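Local coordinates for uncharacterized protein DSY3957 (Desulfitobacterium hafniense, PDB 3HXL) that probably forms the contractile sheath around the tail tube of a myovirus-like phage or prophage, at residues T184-A187 and Y188-Y191; P296-T299 and N300-I304; N398-G401 and Q402-L405. All coordinates share one frame; numbering follows the deposited sequence.

Contact 1 of 3, residues T184-A187 and Y188-Y191; sequences TNQA and YIDY
Q186 and D190, one helical turn apart, meet through a water at the start of helix 185-195, while Y188 and A187 seal the other side of the same turn against the protein. The buried side is the close one. The CB of A187 packs on L90, and the Y188 ring wedges among P39, L90, L205, L212 and F216; the carbonyl oxygen of N185 lies at its edge, in the ring plane, with N185 O 3.9 Å from Y188 CD1. Y191 continues this face, its hydroxyl hydrogen-bonded to S37. On the exposed side the grip is looser. With CG anti to the backbone N (chi1 178°) and a bend at chi2, the Q186 chain folds over I189, where Q186 OE1 comes within 3.6 Å of I189 CG1. Its amide stands steeply to the D190 carboxylate, the planes 73° apart. Q186 NE2 and D190 OD1 are 3.7 Å from each other, and a water closes the gap, accepting from Q186 NE2 at 2.7 Å and donating to D190 OD1 at 2.8 Å. In the backbone Q186 O accepts from both I189 N and D190 N. At the helix start T184 is the N-cap, its OG1 accepting from Q186 N at 3.3 Å. The chemistry is that of an amphipathic first turn: the aromatic rings pack into the protein, whereas the water matches amide donor to carboxylate acceptor without their touching.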
loop_
_atom_site.group_PDB
_atom_site.type_symbol
_atom_site.label_atom_id
_atom_site.label_comp_id
_atom_site.label_asym_id
_atom_site.label_seq_id
_atom_site.Cartn_x
_atom_site.Cartn_y
_atom_site.Cartn_z
ATOM N N THR A 184 -7.128 -15.720 11.032
ATOM C CA THR A 184 -8.435 -15.369 11.573
ATOM C C THR A 184 -8.824 -13.996 11.041
ATOM O O THR A 184 -7.965 -13.136 10.851
ATOM C CB THR A 184 -8.403 -15.311 13.116
ATOM O OG1 THR A 184 -9.652 -14.806 13.604
ATOM C CG2 THR A 184 -7.271 -14.410 13.595
ATOM N N ASN A 185 -10.112 -13.786 10.794
ATOM C CA ASN A 185 -10.562 -12.494 10.283
ATOM C C ASN A 185 -10.203 -11.367 11.250
ATOM O O ASN A 185 -10.140 -10.199 10.862
ATOM C CB ASN A 185 -12.072 -12.522 10.006
ATOM C CG ASN A 185 -12.399 -13.064 8.618
ATOM O OD1 ASN A 185 -13.566 -13.207 8.247
ATOM N ND2 ASN A 185 -11.360 -13.361 7.842
ATOM N N GLN A 186 -9.942 -11.730 12.502
ATOM C CA GLN A 186 -9.570 -10.759 13.524
ATOM C C GLN A 186 -8.185 -10.190 13.207
ATOM O O GLN A 186 -7.850 -9.074 13.609
ATOM C CB GLN A 186 -9.571 -11.435 14.898
ATOM C CG GLN A 186 -9.146 -10.560 16.073
ATOM C CD GLN A 186 -9.999 -9.316 16.246
ATOM O OE1 GLN A 186 -11.149 -9.264 15.809
ATOM N NE2 GLN A 186 -9.441 -8.311 16.906
ATOM N N ALA A 187 -7.382 -10.963 12.482
ATOM C CA ALA A 187 -6.044 -10.517 12.106
ATOM C C ALA A 187 -6.161 -9.272 11.228
ATOM O O ALA A 187 -5.285 -8.406 11.242
ATOM C CB ALA A 187 -5.314 -11.625 11.355
ATOM N N TYR A 188 -7.243 -9.191 10.460
ATOM C CA TYR A 188 -7.468 -8.042 9.588
ATOM C C TYR A 188 -7.862 -6.816 10.397
ATOM O O TYR A 188 -7.691 -5.681 9.953
ATOM C CB TYR A 188 -8.544 -8.347 8.551
ATOM C CG TYR A 188 -8.062 -9.244 7.437
ATOM C CD1 TYR A 188 -8.092 -10.634 7.568
ATOM C CD2 TYR A 188 -7.561 -8.704 6.254
ATOM C CE1 TYR A 188 -7.638 -11.463 6.544
ATOM C CE2 TYR A 188 -7.102 -9.524 5.225
ATOM C CZ TYR A 188 -7.145 -10.898 5.375
ATOM O OH TYR A 188 -6.705 -11.708 4.360
ATOM N N ILE A 189 -8.397 -7.047 11.591
ATOM C CA ILE A 189 -8.778 -5.948 12.455
ATOM C C ILE A 189 -7.502 -5.352 13.025
ATOM O O ILE A 189 -7.376 -4.137 13.150
ATOM C CB ILE A 189 -9.698 -6.428 13.609
ATOM C CG1 ILE A 189 -11.025 -6.931 13.040
ATOM C CG2 ILE A 189 -9.930 -5.294 14.596
ATOM C CD1 ILE A 189 -11.787 -5.885 12.220
ATOM N N ASP A 190 -6.546 -6.214 13.364
ATOM C CA ASP A 190 -5.278 -5.754 13.903
ATOM C C ASP A 190 -4.578 -4.926 12.819
ATOM O O ASP A 190 -4.002 -3.876 13.098
ATOM C CB ASP A 190 -4.399 -6.949 14.304
ATOM C CG ASP A 190 -5.113 -7.919 15.238
ATOM O OD1 ASP A 190 -5.960 -7.467 16.032
ATOM O OD2 ASP A 190 -4.815 -9.133 15.187
ATOM N N TYR A 191 -4.637 -5.409 11.581
ATOM C CA TYR A 191 -4.026 -4.704 10.450
ATOM C C TYR A 191 -4.571 -3.284 10.338
ATOM O O TYR A 191 -3.815 -2.319 10.382
ATOM C CB TYR A 191 -4.310 -5.439 9.135
ATOM C CG TYR A 191 -4.015 -4.606 7.893
ATOM C CD1 TYR A 191 -2.713 -4.189 7.594
ATOM C CD2 TYR A 191 -5.042 -4.221 7.027
ATOM C CE1 TYR A 191 -2.442 -3.409 6.460
ATOM C CE2 TYR A 191 -4.778 -3.443 5.896
ATOM C CZ TYR A 191 -3.481 -3.045 5.621
ATOM O OH TYR A 191 -3.225 -2.292 4.496
HETATM O O HOH W 1 -7.100 -9.088 17.984
#

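Contact 2 of 3, residues P296-T299 and N300-I304; sequences PRYT and NAQII
A capping box begins helix 300-308, with T299 as the N-cap and Q302 as its reciprocal partner three residues on. The T299 hydroxyl reaches forward into the first turn and accepts from Q302 N, with T299 OG1 and Q302 N 3.2 Å apart. In return the glutamine amide oxygen takes the threonine backbone: T299 N donates to Q302 OE1 at 2.7 Å, in the carbonyl plane and on a lone pair, with an N-H...O angle of 159°. The torsions suit the exchange. T299 OG1 sits between its own N and carbonyl carbon (chi1 65°), facing the helix start, while the Q302 chain, extended beyond CG, crosses the threonine at a slant and carries its amide back past the start of the helix. The side chains press closely here, T299 OG1 being 3.0 Å from Q302 CG. As in capping boxes generally, one amide of the first turn and one of the incoming chain each find a side-chain acceptor. Regular helical bonding starts at once, I303 N giving to T299 O at 2.9 Å. Q302 OE1 also lies at the edge of the Y298 ring, in its plane, and the ring and amide planes stand 76° apart. Beside the box, an apolar contact of 3.9 Å joins Y298 CB to I303 CG1. The Y298 side chain leans on K250 and N251 of strand 246-255 and I303 on T315 of strand 314-317, while R297 makes a salt bridge with D293.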
loop_
_atom_site.group_PDB
_atom_site.type_symbol
_atom_site.label_atom_id
_atom_site.label_comp_id
_atom_site.label_asym_id
_atom_site.label_seq_id
_atom_site.Cartn_x
_atom_site.Cartn_y
_atom_site.Cartn_z
ATOM N N PRO A 296 -11.606 -12.633 -16.938
ATOM C CA PRO A 296 -12.137 -12.949 -18.268
ATOM C C PRO A 296 -12.360 -11.734 -19.154
ATOM O O PRO A 296 -12.161 -10.590 -18.734
ATOM C CB PRO A 296 -13.445 -13.653 -17.940
ATOM C CG PRO A 296 -13.919 -12.885 -16.746
ATOM C CD PRO A 296 -12.657 -12.752 -15.912
ATOM N N ARG A 297 -12.766 -11.999 -20.392
ATOM C CA ARG A 297 -13.065 -10.947 -21.351
ATOM C C ARG A 297 -14.573 -10.746 -21.320
ATOM O O ARG A 297 -15.312 -11.654 -20.944
ATOM C CB ARG A 297 -12.630 -11.352 -22.758
ATOM C CG ARG A 297 -11.128 -11.359 -22.971
ATOM C CD ARG A 297 -10.818 -11.590 -24.436
ATOM N NE ARG A 297 -9.423 -11.312 -24.753
ATOM C CZ ARG A 297 -8.927 -11.334 -25.985
ATOM N NH1 ARG A 297 -9.717 -11.624 -27.010
ATOM N NH2 ARG A 297 -7.645 -11.061 -26.194
ATOM N N TYR A 298 -15.022 -9.560 -21.722
ATOM C CA TYR A 298 -16.441 -9.226 -21.721
ATOM C C TYR A 298 -16.878 -8.652 -23.060
ATOM O O TYR A 298 -16.057 -8.149 -23.831
ATOM C CB TYR A 298 -16.733 -8.184 -20.634
ATOM C CG TYR A 298 -16.320 -8.592 -19.236
ATOM C CD1 TYR A 298 -17.000 -9.601 -18.555
ATOM C CD2 TYR A 298 -15.249 -7.970 -18.595
ATOM C CE1 TYR A 298 -16.622 -9.985 -17.268
ATOM C CE2 TYR A 298 -14.859 -8.342 -17.305
ATOM C CZ TYR A 298 -15.548 -9.350 -16.651
ATOM O OH TYR A 298 -15.154 -9.743 -15.402
ATOM N N THR A 299 -18.177 -8.721 -23.332
ATOM C CA THR A 299 -18.726 -8.171 -24.566
ATOM C C THR A 299 -18.969 -6.679 -24.344
ATOM O O THR A 299 -18.908 -6.203 -23.213
ATOM C CB THR A 299 -20.068 -8.829 -24.920
ATOM O OG1 THR A 299 -21.034 -8.509 -23.910
ATOM C CG2 THR A 299 -19.915 -10.345 -25.000
ATOM N N ASN A 300 -19.247 -5.946 -25.418
ATOM C CA ASN A 300 -19.501 -4.511 -25.316
ATOM C C ASN A 300 -20.635 -4.246 -24.322
ATOM O O ASN A 300 -20.545 -3.342 -23.501
ATOM C CB ASN A 300 -19.859 -3.938 -26.697
ATOM C CG ASN A 300 -20.138 -2.438 -26.667
ATOM O OD1 ASN A 300 -19.298 -1.645 -26.232
ATOM N ND2 ASN A 300 -21.321 -2.043 -27.140
ATOM N N ALA A 301 -21.695 -5.044 -24.393
ATOM C CA ALA A 301 -22.830 -4.875 -23.492
ATOM C C ALA A 301 -22.436 -5.144 -22.042
ATOM O O ALA A 301 -22.870 -4.447 -21.125
ATOM C CB ALA A 301 -23.975 -5.806 -23.900
ATOM N N GLN A 302 -21.621 -6.168 -21.832
ATOM C CA GLN A 302 -21.192 -6.503 -20.482
ATOM C C GLN A 302 -20.304 -5.417 -19.887
ATOM O O GLN A 302 -20.360 -5.153 -18.691
ATOM C CB GLN A 302 -20.437 -7.824 -20.481
ATOM C CG GLN A 302 -21.260 -8.998 -20.943
ATOM C CD GLN A 302 -20.463 -10.276 -20.914
ATOM O OE1 GLN A 302 -19.381 -10.353 -21.492
ATOM N NE2 GLN A 302 -20.990 -11.290 -20.237
ATOM N N ILE A 303 -19.473 -4.796 -20.718
ATOM C CA ILE A 303 -18.592 -3.736 -20.236
ATOM C C ILE A 303 -19.424 -2.535 -19.794
ATOM O O ILE A 303 -19.203 -1.972 -18.721
ATOM C CB ILE A 303 -17.594 -3.302 -21.335
ATOM C CG1 ILE A 303 -16.635 -4.455 -21.642
ATOM C CG2 ILE A 303 -16.829 -2.058 -20.886
ATOM C CD1 ILE A 303 -15.688 -4.192 -22.794
ATOM N N ILE A 304 -20.388 -2.151 -20.625
ATOM C CA ILE A 304 -21.261 -1.028 -20.323
ATOM C C ILE A 304 -22.023 -1.269 -19.029
ATOM O O ILE A 304 -22.130 -0.381 -18.183
ATOM C CB ILE A 304 -22.256 -0.786 -21.480
ATOM C CG1 ILE A 304 -21.479 -0.310 -22.709
ATOM C CG2 ILE A 304 -23.330 0.222 -21.063
ATOM C CD1 ILE A 304 -22.319 -0.116 -23.958
#

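Contact 3 of 3, residues N398-G401 and Q402-L405; sequences NFDG and QTDL
The F399 ring has L405 CB at its edge, near the ring plane, with F399 CZ 4.5 Å from that atom, while D404 CB approaches obliquely, 3.6 Å from F399 CE1. The F399 and D404 side chains slide past each other in opposite directions, ring and carboxylate planes 63° apart; M387 and N388 of helix 373-392 also touch the F399 side chain. The carboxylate turns back across the loop: D404 CG lies anti to its carbonyl carbon (chi1 -68°), which brings OD1 over the chain to accept from D400 N at 2.8 Å, nearly straight at the hydrogen but from above the carboxylate plane. The return bonds come from the backbone, D400 O receiving both T403 N and D404 N, the latter at 2.8 Å. D400 also closes an Asx turn, its OD1 accepting from Q402 N at 3.0 Å on the anti side, somewhat out of the carboxylate plane. Outside these, a water donates to G401 O and to L405 O and so links the turn to the first residue of strand 405-408. D400 and D404 thus each serve as acceptors for backbone amides, which probably eases their negative charge and pins the turn from both ends.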
loop_
_atom_site.group_PDB
_atom_site.type_symbol
_atom_site.label_atom_id
_atom_site.label_comp_id
_atom_site.label_asym_id
_atom_site.label_seq_id
_atom_site.Cartn_x
_atom_site.Cartn_y
_atom_site.Cartn_z
ATOM N N ASN A 398 -9.771 26.769 -15.153
ATOM C CA ASN A 398 -10.660 27.906 -14.985
ATOM C C ASN A 398 -10.691 28.435 -13.552
ATOM O O ASN A 398 -11.742 28.840 -13.059
ATOM C CB ASN A 398 -12.080 27.531 -15.420
ATOM C CG ASN A 398 -12.122 26.918 -16.808
ATOM O OD1 ASN A 398 -11.432 27.373 -17.725
ATOM N ND2 ASN A 398 -12.945 25.886 -16.976
ATOM N N PHE A 399 -9.545 28.426 -12.879
ATOM C CA PHE A 399 -9.493 28.940 -11.518
ATOM C C PHE A 399 -9.104 30.411 -11.548
ATOM O O PHE A 399 -8.032 30.763 -12.038
ATOM C CB PHE A 399 -8.476 28.187 -10.664
ATOM C CG PHE A 399 -8.331 28.758 -9.283
ATOM C CD1 PHE A 399 -9.333 28.571 -8.336
ATOM C CD2 PHE A 399 -7.228 29.540 -8.951
ATOM C CE1 PHE A 399 -9.244 29.157 -7.074
ATOM C CE2 PHE A 399 -7.124 30.135 -7.694
ATOM C CZ PHE A 399 -8.137 29.943 -6.753
ATOM N N ASP A 400 -9.976 31.260 -11.013
ATOM C CA ASP A 400 -9.729 32.699 -10.967
ATOM C C ASP A 400 -9.580 33.121 -9.507
ATOM O O ASP A 400 -10.573 33.268 -8.793
ATOM C CB ASP A 400 -10.899 33.457 -11.600
ATOM C CG ASP A 400 -10.564 34.908 -11.899
ATOM O OD1 ASP A 400 -9.718 35.489 -11.185
ATOM O OD2 ASP A 400 -11.157 35.467 -12.843
ATOM N N GLY A 401 -8.339 33.311 -9.072
ATOM C CA GLY A 401 -8.079 33.709 -7.701
ATOM C C GLY A 401 -8.763 35.000 -7.299
ATOM O O GLY A 401 -8.883 35.312 -6.113
ATOM N N GLN A 402 -9.221 35.760 -8.286
ATOM C CA GLN A 402 -9.890 37.018 -8.001
ATOM C C GLN A 402 -11.350 36.855 -7.609
ATOM O O GLN A 402 -12.015 37.836 -7.293
ATOM C CB GLN A 402 -9.788 37.955 -9.205
ATOM C CG GLN A 402 -8.428 38.602 -9.337
ATOM C CD GLN A 402 -8.402 39.678 -10.395
ATOM O OE1 GLN A 402 -9.367 40.425 -10.560
ATOM N NE2 GLN A 402 -7.290 39.777 -11.108
ATOM N N THR A 403 -11.852 35.626 -7.613
ATOM C CA THR A 403 -13.246 35.422 -7.252
ATOM C C THR A 403 -13.613 34.005 -6.825
ATOM O O THR A 403 -14.665 33.788 -6.223
ATOM C CB THR A 403 -14.169 35.822 -8.419
ATOM O OG1 THR A 403 -15.529 35.523 -8.079
ATOM C CG2 THR A 403 -13.789 35.065 -9.684
ATOM N N ASP A 404 -12.745 33.047 -7.119
ATOM C CA ASP A 404 -13.023 31.652 -6.797
ATOM C C ASP A 404 -12.665 31.177 -5.392
ATOM O O ASP A 404 -12.753 29.983 -5.104
ATOM C CB ASP A 404 -12.357 30.755 -7.842
ATOM C CG ASP A 404 -13.009 30.884 -9.207
ATOM O OD1 ASP A 404 -12.495 30.302 -10.184
ATOM O OD2 ASP A 404 -14.048 31.569 -9.301
ATOM N N LEU A 405 -12.276 32.098 -4.515
ATOM C CA LEU A 405 -11.922 31.719 -3.150
ATOM C C LEU A 405 -12.020 32.903 -2.193
ATOM O O LEU A 405 -11.453 33.967 -2.443
ATOM C CB LEU A 405 -10.508 31.134 -3.124
ATOM C CG LEU A 405 -10.072 30.340 -1.891
ATOM C CD1 LEU A 405 -8.957 29.388 -2.287
ATOM C CD2 LEU A 405 -9.616 31.279 -0.778
HETATM O O HOH W 2 -11.380 35.112 -4.818
#

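Overall arrangement
Along the chain the three contacts follow in series, none nested in or crossing another, and each is local, between adjoining segments. Contact 1 opens helix 185-195, setting it beside strand 35-40 and helix 210-227. Contact 2 comes after strand 294-295 and turns the chain into helix 300-308; its segments belong, like those of contact 1, to the subtilisin-like domain, yet the two centres are about 35 Å apart. Contact 3, in the C-terminal domain, closes the loop between helix 373-392 and strand 405-408, joining that helix to strand 415-422 through L405. Its centre lies about 46 Å from that of contact 1 and about 42 Å from that of contact 2.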